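Long-range contact in D-alanyl transferase DltD (PDB 6PFX), which probably takes part in the D-alanylation of lipoteichoic acid in the Gram-positive cell wall: residues A[93-105]-A[282-296]. Residues are numbered along the deposited sequence; the frame is centred on the assembly and turned at random.
Sequences MKNKKVVFIISPQ and LAKNHNEVLFIIPPV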
# COMPACT_ATOMS: atom_id res chain seq x y z
N MET A 93 7.69 -13.67 -4.58
CA MET A 93 6.87 -13.38 -3.43
C MET A 93 6.38 -14.62 -2.69
O MET A 93 5.77 -14.49 -1.63
CB MET A 93 5.63 -12.58 -3.86
CG MET A 93 5.95 -11.19 -4.25
SD MET A 93 6.12 -10.17 -2.79
CE MET A 93 4.42 -10.10 -2.17
N LYS A 94 6.62 -15.82 -3.22
CA LYS A 94 6.01 -17.00 -2.62
C LYS A 94 6.42 -17.12 -1.15
O LYS A 94 7.60 -17.03 -0.80
CB LYS A 94 6.44 -18.25 -3.39
CG LYS A 94 5.77 -19.53 -2.90
CD LYS A 94 6.22 -20.76 -3.67
CE LYS A 94 5.53 -22.01 -3.13
NZ LYS A 94 5.96 -23.23 -3.85
N ASN A 95 5.43 -17.31 -0.29
CA ASN A 95 5.61 -17.62 1.12
C ASN A 95 6.20 -16.48 1.94
O ASN A 95 6.46 -16.67 3.13
CB ASN A 95 6.50 -18.87 1.33
CG ASN A 95 5.88 -20.12 0.78
OD1 ASN A 95 6.53 -20.90 0.09
ND2 ASN A 95 4.61 -20.34 1.10
N LYS A 96 6.40 -15.30 1.37
CA LYS A 96 6.96 -14.22 2.16
C LYS A 96 5.94 -13.62 3.13
O LYS A 96 4.73 -13.61 2.90
CB LYS A 96 7.50 -13.12 1.25
CG LYS A 96 8.72 -13.55 0.43
CD LYS A 96 9.35 -12.40 -0.34
CE LYS A 96 10.16 -11.49 0.57
NZ LYS A 96 11.53 -11.95 0.94
N LYS A 97 6.46 -13.11 4.24
CA LYS A 97 5.70 -12.18 5.05
C LYS A 97 5.61 -10.82 4.37
O LYS A 97 6.53 -10.38 3.67
CB LYS A 97 6.33 -12.05 6.43
CG LYS A 97 6.16 -13.31 7.28
CD LYS A 97 6.74 -13.09 8.66
CE LYS A 97 6.56 -14.29 9.55
NZ LYS A 97 7.34 -15.43 9.01
N VAL A 98 4.47 -10.15 4.59
CA VAL A 98 4.10 -8.90 3.94
C VAL A 98 3.50 -7.95 4.97
O VAL A 98 2.72 -8.38 5.83
CB VAL A 98 3.07 -9.14 2.81
CG1 VAL A 98 2.67 -7.83 2.15
CG2 VAL A 98 3.62 -10.15 1.80
N VAL A 99 3.83 -6.67 4.88
CA VAL A 99 3.16 -5.62 5.62
C VAL A 99 2.47 -4.74 4.59
O VAL A 99 3.10 -4.33 3.60
CB VAL A 99 4.15 -4.80 6.46
CG1 VAL A 99 3.46 -3.67 7.24
CG2 VAL A 99 4.85 -5.67 7.44
N PHE A 100 1.20 -4.46 4.80
CA PHE A 100 0.40 -3.70 3.85
C PHE A 100 -0.37 -2.63 4.61
O PHE A 100 -1.20 -2.95 5.46
CB PHE A 100 -0.57 -4.64 3.11
CG PHE A 100 -1.24 -4.02 1.90
CD1 PHE A 100 -2.21 -3.06 2.05
CD2 PHE A 100 -0.91 -4.43 0.60
CE1 PHE A 100 -2.83 -2.50 0.94
CE2 PHE A 100 -1.53 -3.86 -0.51
CZ PHE A 100 -2.49 -2.91 -0.34
N ILE A 101 -0.15 -1.36 4.26
CA ILE A 101 -0.85 -0.24 4.88
C ILE A 101 -2.03 0.13 3.98
O ILE A 101 -1.83 0.54 2.83
CB ILE A 101 0.08 0.97 5.06
CG1 ILE A 101 1.45 0.59 5.62
CG2 ILE A 101 -0.59 2.00 5.95
CD1 ILE A 101 1.43 -0.01 6.95
N ILE A 102 -3.25 -0.01 4.51
CA ILE A 102 -4.49 0.29 3.79
C ILE A 102 -4.88 1.74 4.09
O ILE A 102 -5.26 2.05 5.21
CB ILE A 102 -5.62 -0.63 4.27
CG1 ILE A 102 -5.26 -2.11 4.13
CG2 ILE A 102 -6.92 -0.34 3.48
CD1 ILE A 102 -6.29 -3.04 4.75
N SER A 103 -4.84 2.62 3.08
CA SER A 103 -5.28 4.00 3.29
C SER A 103 -6.79 4.12 3.07
O SER A 103 -7.26 3.83 1.97
CB SER A 103 -4.56 4.95 2.33
OG SER A 103 -3.18 5.01 2.61
N PRO A 104 -7.57 4.58 4.05
CA PRO A 104 -9.01 4.79 3.80
C PRO A 104 -9.29 5.71 2.62
O PRO A 104 -10.27 5.50 1.89
CB PRO A 104 -9.51 5.34 5.15
CG PRO A 104 -8.49 4.81 6.18
CD PRO A 104 -7.19 4.91 5.44
N GLN A 105 -8.41 6.70 2.38
CA GLN A 105 -8.64 7.70 1.35
C GLN A 105 -8.57 7.13 -0.06
O GLN A 105 -9.01 7.78 -1.01
CB GLN A 105 -7.61 8.83 1.46
CG GLN A 105 -7.61 9.53 2.79
CD GLN A 105 -6.95 8.71 3.89
OE1 GLN A 105 -6.08 7.87 3.62
NE2 GLN A 105 -7.39 8.92 5.12
N LEU A 282 -2.07 -12.36 -2.83
CA LEU A 282 -1.47 -12.71 -1.55
C LEU A 282 -1.85 -14.13 -1.16
O LEU A 282 -1.00 -14.91 -0.70
CB LEU A 282 -1.92 -11.72 -0.47
CG LEU A 282 -1.31 -10.34 -0.65
CD1 LEU A 282 -2.10 -9.37 0.23
CD2 LEU A 282 0.12 -10.29 -0.23
N ALA A 283 -3.10 -14.51 -1.41
CA ALA A 283 -3.54 -15.84 -1.05
C ALA A 283 -2.88 -16.89 -1.94
O ALA A 283 -2.41 -17.92 -1.45
CB ALA A 283 -5.06 -15.91 -1.12
N LYS A 284 -2.79 -16.61 -3.24
CA LYS A 284 -2.20 -17.58 -4.17
C LYS A 284 -0.72 -17.80 -3.87
O LYS A 284 -0.22 -18.92 -4.06
CB LYS A 284 -2.45 -17.16 -5.61
CG LYS A 284 -3.92 -17.34 -6.01
CD LYS A 284 -4.28 -16.79 -7.38
CE LYS A 284 -5.78 -16.96 -7.68
NZ LYS A 284 -6.19 -16.17 -8.89
N ASN A 285 -0.03 -16.78 -3.38
CA ASN A 285 1.36 -16.88 -2.99
C ASN A 285 1.57 -17.45 -1.59
O ASN A 285 2.72 -17.60 -1.17
CB ASN A 285 1.99 -15.48 -2.94
CG ASN A 285 2.31 -14.93 -4.28
OD1 ASN A 285 2.46 -15.67 -5.26
ND2 ASN A 285 2.47 -13.62 -4.34
N HIS A 286 0.50 -17.73 -0.85
CA HIS A 286 0.61 -18.16 0.54
C HIS A 286 1.40 -17.16 1.38
O HIS A 286 2.20 -17.53 2.25
CB HIS A 286 1.15 -19.59 0.63
CG HIS A 286 0.38 -20.57 -0.20
ND1 HIS A 286 -0.90 -20.96 0.12
CD2 HIS A 286 0.69 -21.20 -1.36
CE1 HIS A 286 -1.35 -21.81 -0.79
NE2 HIS A 286 -0.40 -21.97 -1.70
N ASN A 287 1.18 -15.87 1.14
CA ASN A 287 1.80 -14.84 1.95
C ASN A 287 1.08 -14.76 3.29
O ASN A 287 -0.15 -14.82 3.35
CB ASN A 287 1.67 -13.47 1.28
CG ASN A 287 2.50 -13.35 0.04
OD1 ASN A 287 1.99 -13.02 -1.03
ND2 ASN A 287 3.78 -13.63 0.16
N GLU A 288 1.83 -14.59 4.36
CA GLU A 288 1.27 -14.15 5.63
C GLU A 288 1.39 -12.64 5.66
O GLU A 288 2.43 -12.09 5.30
CB GLU A 288 2.03 -14.76 6.80
CG GLU A 288 1.82 -16.28 6.94
CD GLU A 288 0.45 -16.67 7.49
OE1 GLU A 288 -0.31 -15.80 7.98
OE2 GLU A 288 0.10 -17.87 7.45
N VAL A 289 0.31 -11.96 6.04
CA VAL A 289 0.24 -10.51 5.88
C VAL A 289 -0.20 -9.88 7.19
O VAL A 289 -1.10 -10.39 7.87
CB VAL A 289 -0.75 -10.09 4.76
CG1 VAL A 289 -0.58 -8.61 4.40
CG2 VAL A 289 -0.61 -10.96 3.53
N LEU A 290 0.42 -8.75 7.53
CA LEU A 290 -0.08 -7.82 8.54
C LEU A 290 -0.63 -6.59 7.81
O LEU A 290 0.12 -5.88 7.13
CB LEU A 290 1.02 -7.40 9.52
CG LEU A 290 0.68 -6.26 10.49
CD1 LEU A 290 -0.45 -6.63 11.46
CD2 LEU A 290 1.92 -5.79 11.28
N PHE A 291 -1.93 -6.36 7.95
CA PHE A 291 -2.58 -5.16 7.42
C PHE A 291 -2.67 -4.12 8.53
O PHE A 291 -2.93 -4.45 9.68
CB PHE A 291 -3.99 -5.47 6.90
CG PHE A 291 -4.00 -6.40 5.71
CD1 PHE A 291 -3.84 -5.90 4.43
CD2 PHE A 291 -4.16 -7.77 5.87
CE1 PHE A 291 -3.84 -6.74 3.32
CE2 PHE A 291 -4.15 -8.63 4.76
CZ PHE A 291 -4.00 -8.11 3.49
N ILE A 292 -2.41 -2.86 8.17
CA ILE A 292 -2.46 -1.72 9.08
C ILE A 292 -3.46 -0.72 8.52
O ILE A 292 -3.37 -0.34 7.35
CB ILE A 292 -1.07 -1.08 9.27
CG1 ILE A 292 -0.09 -2.15 9.78
CG2 ILE A 292 -1.14 0.15 10.19
CD1 ILE A 292 1.38 -1.76 9.78
N ILE A 293 -4.41 -0.28 9.36
CA ILE A 293 -5.43 0.69 8.99
C ILE A 293 -5.22 1.93 9.85
O ILE A 293 -5.48 1.87 11.06
CB ILE A 293 -6.84 0.17 9.23
CG1 ILE A 293 -7.04 -1.19 8.57
CG2 ILE A 293 -7.83 1.16 8.64
CD1 ILE A 293 -8.40 -1.85 8.83
N PRO A 294 -4.72 3.02 9.29
CA PRO A 294 -4.46 4.22 10.10
C PRO A 294 -5.73 5.01 10.32
O PRO A 294 -6.68 4.92 9.54
CB PRO A 294 -3.50 5.03 9.22
CG PRO A 294 -3.98 4.68 7.81
CD PRO A 294 -4.24 3.18 7.91
N PRO A 295 -5.74 5.84 11.35
CA PRO A 295 -6.85 6.76 11.58
C PRO A 295 -6.66 8.04 10.77
O PRO A 295 -5.70 8.21 10.03
CB PRO A 295 -6.68 7.10 13.06
CG PRO A 295 -5.18 7.11 13.23
CD PRO A 295 -4.68 5.97 12.37
N VAL A 296 -7.61 8.95 10.93
CA VAL A 296 -7.45 10.35 10.53
C VAL A 296 -7.42 11.17 11.81
O VAL A 296 -8.25 10.95 12.70
CB VAL A 296 -8.57 10.82 9.60
CG1 VAL A 296 -8.42 12.31 9.36
CG2 VAL A 296 -8.53 10.05 8.32
O HOH W 1 4.39 -16.19 4.87
O HOH W 2 -5.77 8.16 7.22
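V98 and F100 of strand 97-101 lie beside V289 and F291 of strand 288-293 in parallel register, two neighbouring strands inside the five-stranded parallel sheet of this SGNH-hydrolase-like fold. The backbone ladder runs from V98 N bonding E288 O, through L290 N to V98 O, F100 N to L290 O and I292 N to F100 O, to I102 N bonding I292 O at 2.9 Å. On the face bearing V98 and F100, the rings of F100 and F291 meet obliquely, planes 52° apart. CG of F291 stands beside its own N (chi1 -65°) and swings F291 CD1 to 3.7 Å from F100 CB. V289 CG1 lies over one face of the F291 ring near its rim, and I102 CD1 lies 3.8 Å from F291 CD1; helix 308-323 packs against F291 and I102. On the other face, I101 and I292 run side by side, their CD1 methyls modelled 3.3 Å apart, tighter than usual, while V99 CG1 touches I292 CD1 from across. Where the strands begin, the Schellman end of helix 271-284 meets the type II turn 93-96, and N95 N bonds N285 O. One water accepts from E288 N and donates to N95 O; a second, at the far end, accepts from Q105 NE2 and donates to P295 O. N287 turns its amide into the turn: ND2 donates both to M93 O at 2.8 Å and to K96 O at 2.9 Å, each acceptor tilted slightly from the amide plane.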